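PDB 2OKX: rhamnosidase B from Bacillus sp., which hydrolyses terminal non-reducing alpha-L-rhamnose residues from rhamnosides, as a member of glycoside hydrolase family 78. Local coordinates for residues 240-245 against 305-310; 244-249 against 337-342. All blocks are in the same frame, centred on the assembly; numbering follows the deposited sequence.

Overall arrangement
Interactions 1 and 2 are both buried and use strand 240-252 of one antiparallel sheet in the D2 domain. Gly-244 and Tyr-245 belong to both, and their backbones face different neighbours: Gly-244 bonds to Ile-305 on strand 297-309, Tyr-245 to Ile-340 on strand 338-340. The centres of the contacts lie about 12 Å apart, with interaction 2 farther from the chain's centre. Their chemistry differs. Interaction 1, which has one exposed residue at its margin, is rich in hydroxyls and contains a tyrosine-aspartate hydrogen bond. In interaction 2 every touching residue is buried, backbone bonds are flanked by aliphatic packing, and its hydroxyls bond to residues outside the pair.

Interaction 1. Residues 240-245 against 305-310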
loop_
_atom_site.group_PDB
_atom_site.type_symbol
_atom_site.label_atom_id
_atom_site.label_comp_id
_atom_site.label_asym_id
_atom_site.label_seq_id
_atom_site.Cartn_x
_atom_site.Cartn_y
_atom_site.Cartn_z
ATOM N N VAL A 240 18.555 -3.844 2.320
ATOM C CA VAL A 240 19.858 -4.446 2.584
ATOM C C VAL A 240 20.466 -4.705 1.220
ATOM O O VAL A 240 19.753 -4.774 0.219
ATOM C CB VAL A 240 19.772 -5.800 3.345
ATOM C CG1 VAL A 240 19.057 -5.617 4.665
ATOM C CG2 VAL A 240 19.080 -6.848 2.489
ATOM N N SER A 241 21.784 -4.817 1.169
ATOM C CA SER A 241 22.452 -5.114 -0.086
ATOM C C SER A 241 23.293 -6.355 0.154
ATOM O O SER A 241 23.807 -6.560 1.255
ATOM C CB SER A 241 23.343 -3.952 -0.520
ATOM O OG SER A 241 22.567 -2.817 -0.867
ATOM N N TYR A 242 23.395 -7.202 -0.858
ATOM C CA TYR A 242 24.196 -8.408 -0.741
ATOM C C TYR A 242 24.957 -8.647 -2.024
ATOM O O TYR A 242 24.559 -8.192 -3.096
ATOM C CB TYR A 242 23.331 -9.635 -0.401
ATOM C CG TYR A 242 22.047 -9.764 -1.189
ATOM C CD1 TYR A 242 20.817 -9.437 -0.612
ATOM C CD2 TYR A 242 22.057 -10.206 -2.513
ATOM C CE1 TYR A 242 19.626 -9.545 -1.336
ATOM C CE2 TYR A 242 20.874 -10.316 -3.244
ATOM C CZ TYR A 242 19.663 -9.981 -2.647
ATOM O OH TYR A 242 18.493 -10.078 -3.372
ATOM N N CYS A 243 26.068 -9.361 -1.896
ATOM C CA CYS A 243 26.923 -9.677 -3.024
ATOM C C CYS A 243 27.007 -11.195 -3.136
ATOM O O CYS A 243 27.335 -11.874 -2.168
ATOM C CB CYS A 243 28.317 -9.095 -2.785
ATOM S SG CYS A 243 29.503 -9.442 -4.090
ATOM N N GLY A 244 26.702 -11.726 -4.313
ATOM C CA GLY A 244 26.753 -13.163 -4.492
ATOM C C GLY A 244 26.026 -13.631 -5.733
ATOM O O GLY A 244 25.627 -12.823 -6.577
ATOM N N TYR A 245 25.851 -14.945 -5.846
ATOM C CA TYR A 245 25.176 -15.527 -7.002
ATOM C C TYR A 245 24.168 -16.590 -6.605
ATOM O O TYR A 245 24.125 -17.042 -5.462
ATOM C CB TYR A 245 26.168 -16.228 -7.937
ATOM C CG TYR A 245 27.364 -15.430 -8.383
ATOM C CD1 TYR A 245 28.470 -15.266 -7.551
ATOM C CD2 TYR A 245 27.402 -14.863 -9.654
ATOM C CE1 TYR A 245 29.591 -14.556 -7.981
ATOM C CE2 TYR A 245 28.512 -14.153 -10.093
ATOM C CZ TYR A 245 29.600 -14.004 -9.253
ATOM O OH TYR A 245 30.690 -13.291 -9.692
ATOM N N ILE A 305 23.424 -11.931 -8.470
ATOM C CA ILE A 305 22.297 -11.267 -7.818
ATOM C C ILE A 305 22.740 -10.104 -6.932
ATOM O O ILE A 305 21.949 -9.577 -6.148
ATOM C CB ILE A 305 21.484 -12.257 -6.952
ATOM C CG1 ILE A 305 22.398 -12.916 -5.914
ATOM C CG2 ILE A 305 20.816 -13.299 -7.842
ATOM C CD1 ILE A 305 21.678 -13.851 -4.956
ATOM N N THR A 306 24.005 -9.711 -7.066
ATOM C CA THR A 306 24.567 -8.610 -6.284
ATOM C C THR A 306 23.714 -7.365 -6.492
ATOM O O THR A 306 23.602 -6.865 -7.611
ATOM C CB THR A 306 26.007 -8.311 -6.720
ATOM O OG1 THR A 306 26.811 -9.482 -6.521
ATOM C CG2 THR A 306 26.588 -7.158 -5.912
ATOM N N SER A 307 23.122 -6.864 -5.412
ATOM C CA SER A 307 22.250 -5.701 -5.517
ATOM C C SER A 307 21.649 -5.290 -4.182
ATOM O O SER A 307 21.963 -5.845 -3.133
ATOM C CB SER A 307 21.092 -6.032 -6.452
ATOM O OG SER A 307 20.346 -7.120 -5.915
ATOM N N SER A 308 20.762 -4.305 -4.254
ATOM C CA SER A 308 20.033 -3.824 -3.095
ATOM C C SER A 308 18.700 -4.559 -3.184
ATOM O O SER A 308 18.154 -4.714 -4.272
ATOM C CB SER A 308 19.796 -2.315 -3.194
ATOM O OG SER A 308 19.057 -1.856 -2.076
ATOM N N ASP A 309 18.181 -5.017 -2.053
ATOM C CA ASP A 309 16.917 -5.743 -2.041
ATOM C C ASP A 309 16.098 -5.284 -0.841
ATOM O O ASP A 309 16.458 -5.556 0.305
ATOM C CB ASP A 309 17.185 -7.253 -1.940
ATOM C CG ASP A 309 15.968 -8.098 -2.296
ATOM O OD1 ASP A 309 14.833 -7.589 -2.216
ATOM O OD2 ASP A 309 16.146 -9.284 -2.645
ATOM N N HIS A 310 14.997 -4.586 -1.094
ATOM C CA HIS A 310 14.161 -4.107 0.002
ATOM C C HIS A 310 13.298 -5.250 0.529
ATOM O O HIS A 310 12.841 -5.231 1.673
ATOM C CB HIS A 310 13.258 -2.965 -0.475
ATOM C CG HIS A 310 12.965 -1.947 0.583
ATOM N ND1 HIS A 310 12.923 -2.256 1.927
ATOM C CD2 HIS A 310 12.695 -0.623 0.495
ATOM C CE1 HIS A 310 12.643 -1.166 2.619
ATOM N NE2 HIS A 310 12.500 -0.161 1.775
#
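Tyr-242 and Asp-309 meet on one face of an antiparallel beta pair, formed by strands 240-252 and 297-309 in the D2 domain, whose family belongs to the galactose-binding-like clan. The backbone bonds come first. Val-240 with Asp-309 and Tyr-242 with Ser-307 are hydrogen-bonded pairs, and Ser-241 with Ser-308 is the non-hydrogen-bonded pair between them. The outermost link, from Val-240 N to Asp-309 O, is weak at 3.4 Å.

Among side-chain bonds, Tyr-242 OH donates to Asp-309 OD2 over 2.6 Å. OD2 lies in the ring plane at its edge and accepts with its anti lone pair, while the carboxylate is turned 54° from the ring. The other oxygen, OD1, forms a salt bridge with Arg-267 and accepts from Gly-311 N, so both oxygens are held; the arginine would partly offset the charge.

In the aromatic packing, chi1 of 45° puts Tyr-242 CG between the backbone N and the carbonyl carbon. Ser-307 O lies 4.3 Å above the ring plane, over its centre. Asp-309 CB comes within 3.4 Å of Tyr-242 CE1. The Ile-305 and Tyr-242 side chains cross at about a right angle, with Ile-305 CD1 4.0 Å from Tyr-242 CE2. Leu-225 and Met-229 of helix 225-229 also touch Tyr-242.

Beyond the regular pairing, a side chain replaces a backbone acceptor: Gly-244 N donates to Thr-306 OG1 at 3.2 Å, and that hydroxyl is also bonded to Asp-304. The return bond runs from Ile-305 N to Gly-244 O, 3.0 Å away, and Ile-305 CG1 approaches the same oxygen to 3.3 Å.

Interaction 2. Residues 244-249 against 337-342; sequences GYVATI and LATIGT
Ala-247 CB and Ile-340 CD1 touch at 3.9 Å in the apolar centre of an antiparallel beta pair, where strand 338-340 flanks strand 240-252 in the D2 sheet. Ile-340 sets CG1 anti to its carbonyl carbon (chi1 -50°), and its chain then extends to CD1, which reaches diagonally to Ala-247 instead of staying over its register partner Tyr-245. The Tyr-245 ring approaches obliquely, its CD1 lying 4.3 Å from Ile-340 CB. Leu-302 of strand 297-309 and Leu-367 of helix 362-370 also pack against both Tyr-245 and Ile-340.

The other face carries Val-246 and Thr-339, a non-hydrogen-bonded pair whose CG2 methyls are 4.4 Å apart. Val-246 CG1 also meets Leu-337 CD1, at 4.3 Å. The Leu-337 and Thr-248 side chains cross obliquely, with Leu-337 CD2 3.3 Å from Thr-248 CB, closer than usual van der Waals contact between carbons.

Outside this packing, Tyr-245 with Ile-340 and Ala-247 with Ala-338 are hydrogen-bonded pairs, each with bonds in both directions. The N-to-C directions of the short segments 245-249 and 338-340 stand 136° apart, well short of straight antiparallel, which marks the pair as strongly twisted.

At the polar edge, the hydroxyls bond outside the pair: Thr-248 OG1 to Pro-336 O, Thr-339 OG1 to Gln-228 OE1 and Tyr-245 OH to Tyr-364 O. At the end of the pairing, Gly-244 lies with its bare CA only 3.0 Å from Ile-340 O.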
loop_
_atom_site.group_PDB
_atom_site.type_symbol
_atom_site.label_atom_id
_atom_site.label_comp_id
_atom_site.label_asym_id
_atom_site.label_seq_id
_atom_site.Cartn_x
_atom_site.Cartn_y
_atom_site.Cartn_z
ATOM N N GLY A 244 26.702 -11.726 -4.313
ATOM C CA GLY A 244 26.753 -13.163 -4.492
ATOM C C GLY A 244 26.026 -13.631 -5.733
ATOM O O GLY A 244 25.627 -12.823 -6.577
ATOM N N TYR A 245 25.851 -14.945 -5.846
ATOM C CA TYR A 245 25.176 -15.527 -7.002
ATOM C C TYR A 245 24.168 -16.590 -6.605
ATOM O O TYR A 245 24.125 -17.042 -5.462
ATOM C CB TYR A 245 26.168 -16.228 -7.937
ATOM C CG TYR A 245 27.364 -15.430 -8.383
ATOM C CD1 TYR A 245 28.470 -15.266 -7.551
ATOM C CD2 TYR A 245 27.402 -14.863 -9.654
ATOM C CE1 TYR A 245 29.591 -14.556 -7.981
ATOM C CE2 TYR A 245 28.512 -14.153 -10.093
ATOM C CZ TYR A 245 29.600 -14.004 -9.253
ATOM O OH TYR A 245 30.690 -13.291 -9.692
ATOM N N VAL A 246 23.354 -16.977 -7.577
ATOM C CA VAL A 246 22.409 -18.064 -7.402
ATOM C C VAL A 246 23.023 -19.089 -8.340
ATOM O O VAL A 246 23.413 -18.744 -9.456
ATOM C CB VAL A 246 20.994 -17.722 -7.905
ATOM C CG1 VAL A 246 20.198 -19.012 -8.115
ATOM C CG2 VAL A 246 20.284 -16.843 -6.890
ATOM N N ALA A 247 23.119 -20.339 -7.904
ATOM C CA ALA A 247 23.718 -21.355 -8.758
ATOM C C ALA A 247 22.944 -22.661 -8.773
ATOM O O ALA A 247 22.386 -23.084 -7.759
ATOM C CB ALA A 247 25.157 -21.610 -8.325
ATOM N N THR A 248 22.921 -23.294 -9.939
ATOM C CA THR A 248 22.241 -24.565 -10.110
ATOM C C THR A 248 22.866 -25.313 -11.279
ATOM O O THR A 248 23.421 -24.704 -12.202
ATOM C CB THR A 248 20.736 -24.375 -10.407
ATOM O OG1 THR A 248 20.065 -25.639 -10.308
ATOM C CG2 THR A 248 20.534 -23.814 -11.810
ATOM N N ILE A 249 22.780 -26.637 -11.230
ATOM C CA ILE A 249 23.312 -27.468 -12.299
ATOM C C ILE A 249 22.157 -27.876 -13.201
ATOM O O ILE A 249 21.216 -28.533 -12.757
ATOM C CB ILE A 249 23.981 -28.745 -11.750
ATOM C CG1 ILE A 249 25.121 -28.374 -10.801
ATOM C CG2 ILE A 249 24.507 -29.589 -12.902
ATOM C CD1 ILE A 249 26.235 -27.598 -11.469
ATOM N N LEU A 337 18.569 -25.302 -6.034
ATOM C CA LEU A 337 19.404 -24.121 -6.212
ATOM C C LEU A 337 20.258 -23.918 -4.975
ATOM O O LEU A 337 19.934 -24.406 -3.893
ATOM C CB LEU A 337 18.543 -22.863 -6.417
ATOM C CG LEU A 337 17.519 -22.823 -7.550
ATOM C CD1 LEU A 337 16.752 -21.512 -7.497
ATOM C CD2 LEU A 337 18.218 -22.967 -8.878
ATOM N N ALA A 338 21.350 -23.190 -5.149
ATOM C CA ALA A 338 22.251 -22.868 -4.055
ATOM C C ALA A 338 22.680 -21.426 -4.271
ATOM O O ALA A 338 22.573 -20.906 -5.379
ATOM C CB ALA A 338 23.468 -23.784 -4.083
ATOM N N THR A 339 23.142 -20.769 -3.218
ATOM C CA THR A 339 23.607 -19.403 -3.370
ATOM C C THR A 339 25.080 -19.371 -2.999
ATOM O O THR A 339 25.534 -20.154 -2.166
ATOM C CB THR A 339 22.812 -18.416 -2.488
ATOM O OG1 THR A 339 22.886 -18.819 -1.117
ATOM C CG2 THR A 339 21.356 -18.379 -2.928
ATOM N N ILE A 340 25.824 -18.483 -3.645
ATOM C CA ILE A 340 27.251 -18.344 -3.391
ATOM C C ILE A 340 27.499 -16.973 -2.773
ATOM O O ILE A 340 27.275 -15.945 -3.412
ATOM C CB ILE A 340 28.050 -18.470 -4.698
ATOM C CG1 ILE A 340 27.614 -19.732 -5.446
ATOM C CG2 ILE A 340 29.542 -18.535 -4.387
ATOM C CD1 ILE A 340 28.290 -19.923 -6.788
ATOM N N GLY A 341 27.963 -16.974 -1.527
ATOM C CA GLY A 341 28.217 -15.739 -0.808
ATOM C C GLY A 341 27.992 -16.018 0.666
ATOM O O GLY A 341 28.097 -17.171 1.086
ATOM N N THR A 342 27.669 -15.003 1.462
ATOM C CA THR A 342 27.510 -13.627 1.008
ATOM C C THR A 342 28.858 -12.912 1.130
ATOM O O THR A 342 29.338 -12.679 2.235
ATOM C CB THR A 342 26.461 -12.916 1.880
ATOM O OG1 THR A 342 25.276 -13.723 1.933
ATOM C CG2 THR A 342 26.123 -11.545 1.315
#